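Local coordinates for peptidase S8 and S53, subtilisin, kexin, sedolisin (Mycobacterium smegmatis, PDB 4KG7), which is a subtilisin-like serine protease, the mycosin MycP3 of the ESX-3 type VII secretion system, and probably cleaves proteins through a catalytic triad, at residues 8-16 with 193-201; 202-210 with 333-344. All coordinates share one frame; numbering follows the deposited sequence.

Contact 1. Residues 8-16 with 193-201; sequences QVDPQIAPP and SVLGAALRY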
loop_
_atom_site.group_PDB
_atom_site.type_symbol
_atom_site.label_atom_id
_atom_site.label_comp_id
_atom_site.label_asym_id
_atom_site.label_seq_id
_atom_site.Cartn_x
_atom_site.Cartn_y
_atom_site.Cartn_z
ATOM N N GLN A 8 0.123 -6.760 -19.995
ATOM C CA GLN A 8 -0.360 -5.774 -20.933
ATOM C C GLN A 8 -1.862 -5.832 -20.910
ATOM O O GLN A 8 -2.437 -6.928 -20.958
ATOM C CB GLN A 8 0.130 -6.184 -22.304
ATOM C CG GLN A 8 0.339 -5.061 -23.274
ATOM C CD GLN A 8 1.314 -5.484 -24.334
ATOM O OE1 GLN A 8 1.256 -6.618 -24.817
ATOM N NE2 GLN A 8 2.236 -4.598 -24.689
ATOM N N VAL A 9 -2.515 -4.672 -20.881
ATOM C CA VAL A 9 -3.970 -4.634 -20.956
ATOM C C VAL A 9 -4.452 -5.188 -22.284
ATOM O O VAL A 9 -3.763 -5.080 -23.301
ATOM C CB VAL A 9 -4.568 -3.214 -20.766
ATOM C CG1 VAL A 9 -4.307 -2.703 -19.357
ATOM C CG2 VAL A 9 -4.050 -2.242 -21.820
ATOM N N ASP A 10 -5.631 -5.795 -22.253
ATOM C CA ASP A 10 -6.343 -6.195 -23.466
ATOM C C ASP A 10 -7.302 -5.058 -23.802
ATOM O O ASP A 10 -8.218 -4.802 -23.038
ATOM C CB ASP A 10 -7.093 -7.498 -23.184
ATOM C CG ASP A 10 -7.904 -8.009 -24.374
ATOM O OD1 ASP A 10 -8.170 -7.260 -25.334
ATOM O OD2 ASP A 10 -8.321 -9.179 -24.288
ATOM N N PRO A 11 -7.069 -4.341 -24.917
ATOM C CA PRO A 11 -7.920 -3.169 -25.190
ATOM C C PRO A 11 -9.405 -3.479 -25.415
ATOM O O PRO A 11 -10.217 -2.566 -25.340
ATOM C CB PRO A 11 -7.288 -2.529 -26.434
ATOM C CG PRO A 11 -6.341 -3.530 -26.976
ATOM C CD PRO A 11 -5.991 -4.507 -25.902
ATOM N N GLN A 12 -9.756 -4.738 -25.647
ATOM C CA GLN A 12 -11.157 -5.148 -25.756
ATOM C C GLN A 12 -11.862 -5.309 -24.408
ATOM O O GLN A 12 -13.080 -5.485 -24.368
ATOM C CB GLN A 12 -11.258 -6.483 -26.506
ATOM C CG GLN A 12 -10.749 -6.415 -27.932
ATOM C CD GLN A 12 -11.470 -5.343 -28.729
ATOM O OE1 GLN A 12 -12.702 -5.351 -28.819
ATOM N NE2 GLN A 12 -10.713 -4.402 -29.296
ATOM N N ILE A 13 -11.107 -5.294 -23.311
ATOM C CA ILE A 13 -11.684 -5.510 -21.998
ATOM C C ILE A 13 -11.900 -4.179 -21.259
ATOM O O ILE A 13 -10.950 -3.397 -21.031
ATOM C CB ILE A 13 -10.810 -6.455 -21.159
ATOM C CG1 ILE A 13 -10.630 -7.805 -21.876
ATOM C CG2 ILE A 13 -11.394 -6.618 -19.759
ATOM C CD1 ILE A 13 -11.879 -8.654 -22.074
ATOM N N ALA A 14 -13.154 -3.930 -20.895
ATOM C CA ALA A 14 -13.520 -2.700 -20.187
ATOM C C ALA A 14 -13.127 -2.743 -18.711
ATOM O O ALA A 14 -13.050 -3.810 -18.122
ATOM C CB ALA A 14 -15.007 -2.444 -20.309
ATOM N N PRO A 15 -12.882 -1.577 -18.112
ATOM C CA PRO A 15 -12.764 -1.609 -16.663
ATOM C C PRO A 15 -14.095 -2.044 -16.043
ATOM O O PRO A 15 -15.151 -1.888 -16.672
ATOM C CB PRO A 15 -12.394 -0.172 -16.297
ATOM C CG PRO A 15 -12.713 0.664 -17.462
ATOM C CD PRO A 15 -12.801 -0.217 -18.664
ATOM N N PRO A 16 -14.043 -2.618 -14.831
ATOM C CA PRO A 16 -15.277 -2.952 -14.156
ATOM C C PRO A 16 -15.954 -1.696 -13.612
ATOM O O PRO A 16 -15.308 -0.644 -13.523
ATOM C CB PRO A 16 -14.795 -3.855 -13.024
ATOM C CG PRO A 16 -13.494 -3.240 -12.656
ATOM C CD PRO A 16 -12.874 -2.777 -13.935
ATOM N N SER A 193 -7.017 -9.324 -16.988
ATOM C CA SER A 193 -7.392 -8.225 -17.880
ATOM C C SER A 193 -8.304 -7.179 -17.214
ATOM O O SER A 193 -8.178 -6.001 -17.468
ATOM C CB SER A 193 -8.048 -8.764 -19.152
ATOM O OG SER A 193 -9.132 -9.620 -18.830
ATOM N N VAL A 194 -9.231 -7.612 -16.369
ATOM C CA VAL A 194 -10.158 -6.670 -15.730
ATOM C C VAL A 194 -9.421 -5.784 -14.723
ATOM O O VAL A 194 -9.639 -4.579 -14.639
ATOM C CB VAL A 194 -11.380 -7.383 -15.108
ATOM C CG1 VAL A 194 -12.260 -6.388 -14.355
ATOM C CG2 VAL A 194 -12.178 -8.048 -16.211
ATOM N N LEU A 195 -8.556 -6.394 -13.928
ATOM C CA LEU A 195 -7.745 -5.622 -12.980
ATOM C C LEU A 195 -6.814 -4.657 -13.714
ATOM O O LEU A 195 -6.685 -3.481 -13.334
ATOM C CB LEU A 195 -6.936 -6.578 -12.065
ATOM C CG LEU A 195 -6.004 -5.904 -11.036
ATOM C CD1 LEU A 195 -6.741 -4.962 -10.075
ATOM C CD2 LEU A 195 -5.245 -6.959 -10.253
ATOM N N GLY A 196 -6.140 -5.155 -14.741
ATOM C CA GLY A 196 -5.334 -4.281 -15.567
ATOM C C GLY A 196 -6.126 -3.102 -16.107
ATOM O O GLY A 196 -5.676 -1.960 -16.054
ATOM N N ALA A 197 -7.326 -3.369 -16.597
ATOM C CA ALA A 197 -8.183 -2.310 -17.136
ATOM C C ALA A 197 -8.527 -1.277 -16.063
ATOM O O ALA A 197 -8.552 -0.073 -16.324
ATOM C CB ALA A 197 -9.448 -2.883 -17.737
ATOM N N ALA A 198 -8.874 -1.764 -14.884
ATOM C CA ALA A 198 -9.170 -0.882 -13.756
ATOM C C ALA A 198 -7.994 0.015 -13.382
ATOM O O ALA A 198 -8.143 1.230 -13.147
ATOM C CB ALA A 198 -9.603 -1.724 -12.573
ATOM N N LEU A 199 -6.811 -0.585 -13.268
ATOM C CA LEU A 199 -5.610 0.181 -12.910
ATOM C C LEU A 199 -5.249 1.210 -13.960
ATOM O O LEU A 199 -4.888 2.321 -13.623
ATOM C CB LEU A 199 -4.438 -0.760 -12.676
ATOM C CG LEU A 199 -4.612 -1.742 -11.496
ATOM C CD1 LEU A 199 -3.612 -2.865 -11.630
ATOM C CD2 LEU A 199 -4.497 -1.061 -10.128
ATOM N N ARG A 200 -5.366 0.840 -15.229
ATOM C CA ARG A 200 -5.161 1.780 -16.315
ATOM C C ARG A 200 -6.157 2.931 -16.297
ATOM O O ARG A 200 -5.789 4.073 -16.506
ATOM C CB ARG A 200 -5.203 1.060 -17.663
ATOM C CG ARG A 200 -4.901 1.962 -18.842
ATOM C CD ARG A 200 -4.903 1.204 -20.149
ATOM N NE ARG A 200 -4.876 2.084 -21.318
ATOM C CZ ARG A 200 -5.947 2.686 -21.839
ATOM N NH1 ARG A 200 -7.150 2.592 -21.280
ATOM N NH2 ARG A 200 -5.816 3.439 -22.919
ATOM N N TYR A 201 -7.430 2.626 -16.076
ATOM C CA TYR A 201 -8.466 3.659 -15.942
ATOM C C TYR A 201 -8.144 4.659 -14.850
ATOM O O TYR A 201 -8.172 5.884 -15.035
ATOM C CB TYR A 201 -9.808 2.992 -15.689
ATOM C CG TYR A 201 -10.935 3.933 -15.334
ATOM C CD1 TYR A 201 -11.531 4.714 -16.294
ATOM C CD2 TYR A 201 -11.363 4.060 -14.024
ATOM C CE1 TYR A 201 -12.554 5.580 -15.969
ATOM C CE2 TYR A 201 -12.407 4.900 -13.673
ATOM C CZ TYR A 201 -12.987 5.684 -14.656
ATOM O OH TYR A 201 -14.024 6.531 -14.391
HETATM O O HOH W 1 -7.162 -5.343 -19.922
#
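Pro16 lays its ring against Val194 and Ala198, two residues one helical turn apart. Its CD is 3.7 Å from Val194 CG1 and equally 3.7 Å from Ala198 CB. The two methyls of Val194 serve different partners. CG1 is anti to the backbone N (chi1 175°) and takes the Pro16 ring, while CG2 meets Ile13 CG2 at 3.9 Å. Ile13 also rests its CG1 on Ser193. In the conformer given, Ser193 OG is hydrogen-bonded to Asp191.

Ala197 CB points into the bend of the N-terminal segment. It touches the backbone there, 3.7 Å from both Ile13 O and Pro15 N. Beyond it, Pro15 CG reaches Tyr201 CB. Val9 divides its branches too: CG1 packs on the bare backbone of Gly196, and CG2 touches Arg200 CD at about a right angle to that extended chain.

No direct hydrogen bond joins the segments. One water bridges them: it accepts from Asp10 N and lies 2.7 Å from Ser193 O, to which it can donate. Asp10 also shapes its own segment: OD1 accepts from Gln12 N in an Asx turn, within a type I turn from Asp10 to Ile13.

The irregular segment 8-16 lies along helix 193-205. Pro16 and Ala198 also touch Ala162 of helix 150-170, Tyr201 OH bonds Asp170, and Val9 reaches Trp255 in a loop.

Contact 2. Residues 202-210 with 333-344; sequences AALEKDAVI and RSKFPDLTARQV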
loop_
_atom_site.group_PDB
_atom_site.type_symbol
_atom_site.label_atom_id
_atom_site.label_comp_id
_atom_site.label_asym_id
_atom_site.label_seq_id
_atom_site.Cartn_x
_atom_site.Cartn_y
_atom_site.Cartn_z
ATOM N N ALA A 202 -7.779 4.133 -13.687
ATOM C CA ALA A 202 -7.496 4.982 -12.543
ATOM C C ALA A 202 -6.224 5.792 -12.755
ATOM O O ALA A 202 -6.173 6.949 -12.381
ATOM C CB ALA A 202 -7.400 4.160 -11.259
ATOM N N ALA A 203 -5.196 5.168 -13.346
ATOM C CA ALA A 203 -3.897 5.845 -13.476
ATOM C C ALA A 203 -3.840 6.858 -14.597
ATOM O O ALA A 203 -3.166 7.859 -14.430
ATOM C CB ALA A 203 -2.773 4.852 -13.626
ATOM N N LEU A 204 -4.544 6.611 -15.690
ATOM C CA LEU A 204 -4.464 7.481 -16.870
ATOM C C LEU A 204 -5.693 8.398 -16.965
ATOM O O LEU A 204 -5.608 9.606 -16.676
ATOM C CB LEU A 204 -4.221 6.630 -18.135
ATOM C CG LEU A 204 -2.905 5.842 -18.165
ATOM C CD1 LEU A 204 -2.705 5.256 -19.557
ATOM C CD2 LEU A 204 -1.711 6.653 -17.729
ATOM N N GLU A 205 -6.859 7.835 -17.256
ATOM C CA GLU A 205 -8.042 8.656 -17.424
ATOM C C GLU A 205 -8.348 9.445 -16.164
ATOM O O GLU A 205 -8.682 10.639 -16.254
ATOM C CB GLU A 205 -9.253 7.816 -17.782
ATOM C CG GLU A 205 -10.515 8.660 -17.924
ATOM C CD GLU A 205 -11.685 7.942 -18.553
ATOM O OE1 GLU A 205 -11.480 6.890 -19.199
ATOM O OE2 GLU A 205 -12.833 8.451 -18.428
ATOM N N LYS A 206 -8.234 8.809 -14.988
ATOM C CA LYS A 206 -8.522 9.517 -13.742
ATOM C C LYS A 206 -7.271 10.108 -13.090
ATOM O O LYS A 206 -7.383 10.792 -12.079
ATOM C CB LYS A 206 -9.280 8.635 -12.766
ATOM C CG LYS A 206 -10.591 8.052 -13.318
ATOM C CD LYS A 206 -11.613 9.097 -13.718
ATOM C CE LYS A 206 -12.124 9.880 -12.528
ATOM N NZ LYS A 206 -13.202 10.860 -12.903
ATOM N N ASP A 207 -6.103 9.839 -13.659
ATOM C CA ASP A 207 -4.871 10.533 -13.285
ATOM C C ASP A 207 -4.481 10.336 -11.830
ATOM O O ASP A 207 -3.907 11.239 -11.208
ATOM C CB ASP A 207 -4.966 12.042 -13.602
ATOM C CG ASP A 207 -3.602 12.754 -13.526
ATOM O OD1 ASP A 207 -2.626 12.237 -14.088
ATOM O OD2 ASP A 207 -3.543 13.847 -12.922
ATOM N N ALA A 208 -4.751 9.148 -11.283
ATOM C CA ALA A 208 -4.380 8.844 -9.895
ATOM C C ALA A 208 -3.016 8.192 -9.810
ATOM O O ALA A 208 -2.702 7.339 -10.634
ATOM C CB ALA A 208 -5.424 7.936 -9.270
ATOM N N VAL A 209 -2.227 8.597 -8.815
ATOM C CA VAL A 209 -1.009 7.886 -8.477
ATOM C C VAL A 209 -1.388 6.665 -7.629
ATOM O O VAL A 209 -1.935 6.804 -6.535
ATOM C CB VAL A 209 -0.043 8.779 -7.674
ATOM C CG1 VAL A 209 1.157 7.967 -7.206
ATOM C CG2 VAL A 209 0.425 9.928 -8.537
ATOM N N ILE A 210 -1.073 5.476 -8.141
ATOM C CA ILE A 210 -1.422 4.239 -7.469
ATOM C C ILE A 210 -0.136 3.658 -6.893
ATOM O O ILE A 210 0.846 3.465 -7.600
ATOM C CB ILE A 210 -2.061 3.209 -8.417
ATOM C CG1 ILE A 210 -3.281 3.788 -9.178
ATOM C CG2 ILE A 210 -2.450 1.936 -7.666
ATOM C CD1 ILE A 210 -3.751 2.882 -10.295
ATOM N N ARG A 333 1.782 16.112 -4.710
ATOM C CA ARG A 333 0.635 16.593 -5.489
ATOM C C ARG A 333 0.030 17.865 -4.941
ATOM O O ARG A 333 -0.502 18.663 -5.722
ATOM C CB ARG A 333 -0.440 15.516 -5.635
ATOM C CG ARG A 333 0.065 14.217 -6.227
ATOM C CD ARG A 333 -1.031 13.511 -6.985
ATOM N NE ARG A 333 -1.179 14.072 -8.323
ATOM C CZ ARG A 333 -1.890 13.496 -9.289
ATOM N NH1 ARG A 333 -2.622 12.425 -9.037
ATOM N NH2 ARG A 333 -1.915 14.026 -10.492
ATOM N N SER A 334 0.120 18.092 -3.632
ATOM C CA SER A 334 -0.349 19.336 -3.052
ATOM C C SER A 334 0.554 20.499 -3.454
ATOM O O SER A 334 0.067 21.563 -3.801
ATOM C CB SER A 334 -0.416 19.228 -1.530
ATOM O OG SER A 334 -0.843 20.427 -0.922
ATOM N N LYS A 335 1.859 20.298 -3.397
ATOM C CA LYS A 335 2.804 21.361 -3.740
ATOM C C LYS A 335 2.799 21.663 -5.226
ATOM O O LYS A 335 2.904 22.841 -5.633
ATOM C CB LYS A 335 4.221 21.032 -3.285
ATOM C CG LYS A 335 5.166 22.146 -3.695
ATOM C CD LYS A 335 6.479 22.177 -2.969
ATOM C CE LYS A 335 7.292 23.341 -3.491
ATOM N NZ LYS A 335 8.715 23.268 -3.083
ATOM N N PHE A 336 2.653 20.607 -6.030
ATOM C CA PHE A 336 2.686 20.736 -7.485
ATOM C C PHE A 336 1.392 20.155 -8.055
ATOM O O PHE A 336 1.377 19.066 -8.627
ATOM C CB PHE A 336 3.886 19.996 -8.051
ATOM C CG PHE A 336 5.207 20.449 -7.513
ATOM C CD1 PHE A 336 5.759 21.646 -7.902
ATOM C CD2 PHE A 336 5.918 19.641 -6.653
ATOM C CE1 PHE A 336 6.987 22.055 -7.386
ATOM C CE2 PHE A 336 7.146 20.024 -6.167
ATOM C CZ PHE A 336 7.685 21.222 -6.537
ATOM N N PRO A 337 0.287 20.890 -7.902
ATOM C CA PRO A 337 -1.043 20.332 -8.225
ATOM C C PRO A 337 -1.356 20.125 -9.699
ATOM O O PRO A 337 -2.298 19.409 -10.013
ATOM C CB PRO A 337 -2.015 21.338 -7.603
ATOM C CG PRO A 337 -1.246 22.581 -7.573
ATOM C CD PRO A 337 0.177 22.239 -7.305
ATOM N N ASP A 338 -0.521 20.651 -10.574
ATOM C CA ASP A 338 -0.738 20.514 -11.984
ATOM C C ASP A 338 0.001 19.335 -12.590
ATOM O O ASP A 338 -0.260 18.985 -13.742
ATOM C CB ASP A 338 -0.393 21.819 -12.701
ATOM C CG ASP A 338 -1.392 22.926 -12.393
ATOM O OD1 ASP A 338 -2.519 22.608 -11.937
ATOM O OD2 ASP A 338 -1.074 24.095 -12.623
ATOM N N LEU A 339 0.875 18.691 -11.828
ATOM C CA LEU A 339 1.575 17.519 -12.337
ATOM C C LEU A 339 0.604 16.364 -12.550
ATOM O O LEU A 339 -0.308 16.120 -11.742
ATOM C CB LEU A 339 2.682 17.055 -11.368
ATOM C CG LEU A 339 3.840 18.042 -11.184
ATOM C CD1 LEU A 339 4.848 17.424 -10.218
ATOM C CD2 LEU A 339 4.439 18.421 -12.546
ATOM N N THR A 340 0.815 15.631 -13.633
ATOM C CA THR A 340 0.101 14.352 -13.866
ATOM C C THR A 340 0.650 13.269 -12.950
ATOM O O THR A 340 1.721 13.411 -12.388
ATOM C CB THR A 340 0.271 13.879 -15.324
ATOM O OG1 THR A 340 1.649 13.557 -15.543
ATOM C CG2 THR A 340 -0.195 14.934 -16.276
ATOM N N ALA A 341 -0.081 12.169 -12.863
ATOM C CA ALA A 341 0.369 11.042 -12.079
ATOM C C ALA A 341 1.707 10.547 -12.606
ATOM O O ALA A 341 2.579 10.214 -11.815
ATOM C CB ALA A 341 -0.650 9.914 -12.099
ATOM N N ARG A 342 1.896 10.517 -13.923
ATOM C CA ARG A 342 3.199 10.027 -14.437
ATOM C C ARG A 342 4.316 10.964 -13.982
ATOM O O ARG A 342 5.412 10.509 -13.623
ATOM C CB ARG A 342 3.243 9.927 -15.951
ATOM C CG ARG A 342 2.374 8.860 -16.578
ATOM C CD ARG A 342 2.466 8.984 -18.058
ATOM N NE ARG A 342 1.919 7.891 -18.843
ATOM C CZ ARG A 342 0.934 8.006 -19.733
ATOM N NH1 ARG A 342 0.320 9.156 -19.959
ATOM N NH2 ARG A 342 0.588 6.937 -20.430
ATOM N N GLN A 343 4.057 12.265 -14.016
ATOM C CA GLN A 343 5.071 13.246 -13.599
ATOM C C GLN A 343 5.377 13.079 -12.121
ATOM O O GLN A 343 6.526 13.196 -11.714
ATOM C CB GLN A 343 4.625 14.675 -13.892
ATOM C CG GLN A 343 4.698 15.046 -15.354
ATOM C CD GLN A 343 4.120 16.427 -15.623
ATOM O OE1 GLN A 343 2.946 16.685 -15.356
ATOM N NE2 GLN A 343 4.935 17.325 -16.173
ATOM N N VAL A 344 4.357 12.775 -11.310
ATOM C CA VAL A 344 4.558 12.626 -9.881
ATOM C C VAL A 344 5.395 11.389 -9.592
ATOM O O VAL A 344 6.334 11.449 -8.788
ATOM C CB VAL A 344 3.205 12.543 -9.131
ATOM C CG1 VAL A 344 3.402 12.162 -7.668
ATOM C CG2 VAL A 344 2.449 13.858 -9.233
HETATM O O HOH W 2 -0.424 10.337 -15.847
HETATM O O HOH W 3 -2.973 16.356 -13.986
#
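Asp207 is gripped by Arg333 through two different atoms. Arg333 NH1 donates to the backbone O of Asp207 at 2.8 Å, almost straight and in the carbonyl plane. Arg333 NH2 forms a salt bridge with Asp207 OD2 at 2.9 Å. The carboxylate and guanidinium planes are 76° apart, and NH2 approaches OD2 from above the carboxylate plane. The other oxygen, OD1, accepts from Ala341 N at 2.8 Å with an N-H...O angle of 172°. Thus one aspartate holds both an arginine and the first turn of helix 341-350, whose N-terminal end would favour a negative charge.

Apolar packing adjoins these bonds. Val209 CG2 sits over one face of the Arg333 guanidinium and meets Ala341 CB at 3.7 Å and Val344 CG1 at 3.8 Å. At the outer side, Leu204 CD2 lies over the centre of the Arg342 guanidinium, 3.5 Å above its plane.

In the subtilisin fold this is where helix 193-205 turns into strand 209-213 of the central parallel sheet. Asp207 is the first residue to leave helical angles and has a positive phi.

Further bonds position the partners. The bend of Arg333 at chi3 (81°) turns the end of the chain so that NH1 and NH2 both face Asp207. NH2 also donates to Leu339 O, while NH1 has a second acceptor in Arg174 O. Thr340 and Gln343 form a capping box: Gln343 N donates to Thr340 OG1, and Thr340 N donates to Gln343 OE1. A water accepts from Arg342 N and donates weakly to Asp207 OD1. Val209 is tied by backbone bonds to Arg174 and Ile176 beside it.

In the fold
Both contacts use helix 193-205. Contact 1 lies on its first turns, and contact 2 begins at its last turn and runs into strand 209-213. They meet at the C-terminal end of the helix: Tyr201 O lies 2.9 Å from Lys206 N, a probable hydrogen bond, and Leu199 O packs on Ile210 CD1 of the next strand. Both are partly buried, but contact 2 has more buried residues and reaches the central sheet. Contact 1 joins an irregular N-terminal segment by apolar packing and one water bridge. Contact 2 ties the ends of helices 318-335 and 341-350 to the Asp207 turn by a salt bridge and direct hydrogen bonds, and to strand 209-213 by apolar packing. Both lie away from the predicted catalytic residues.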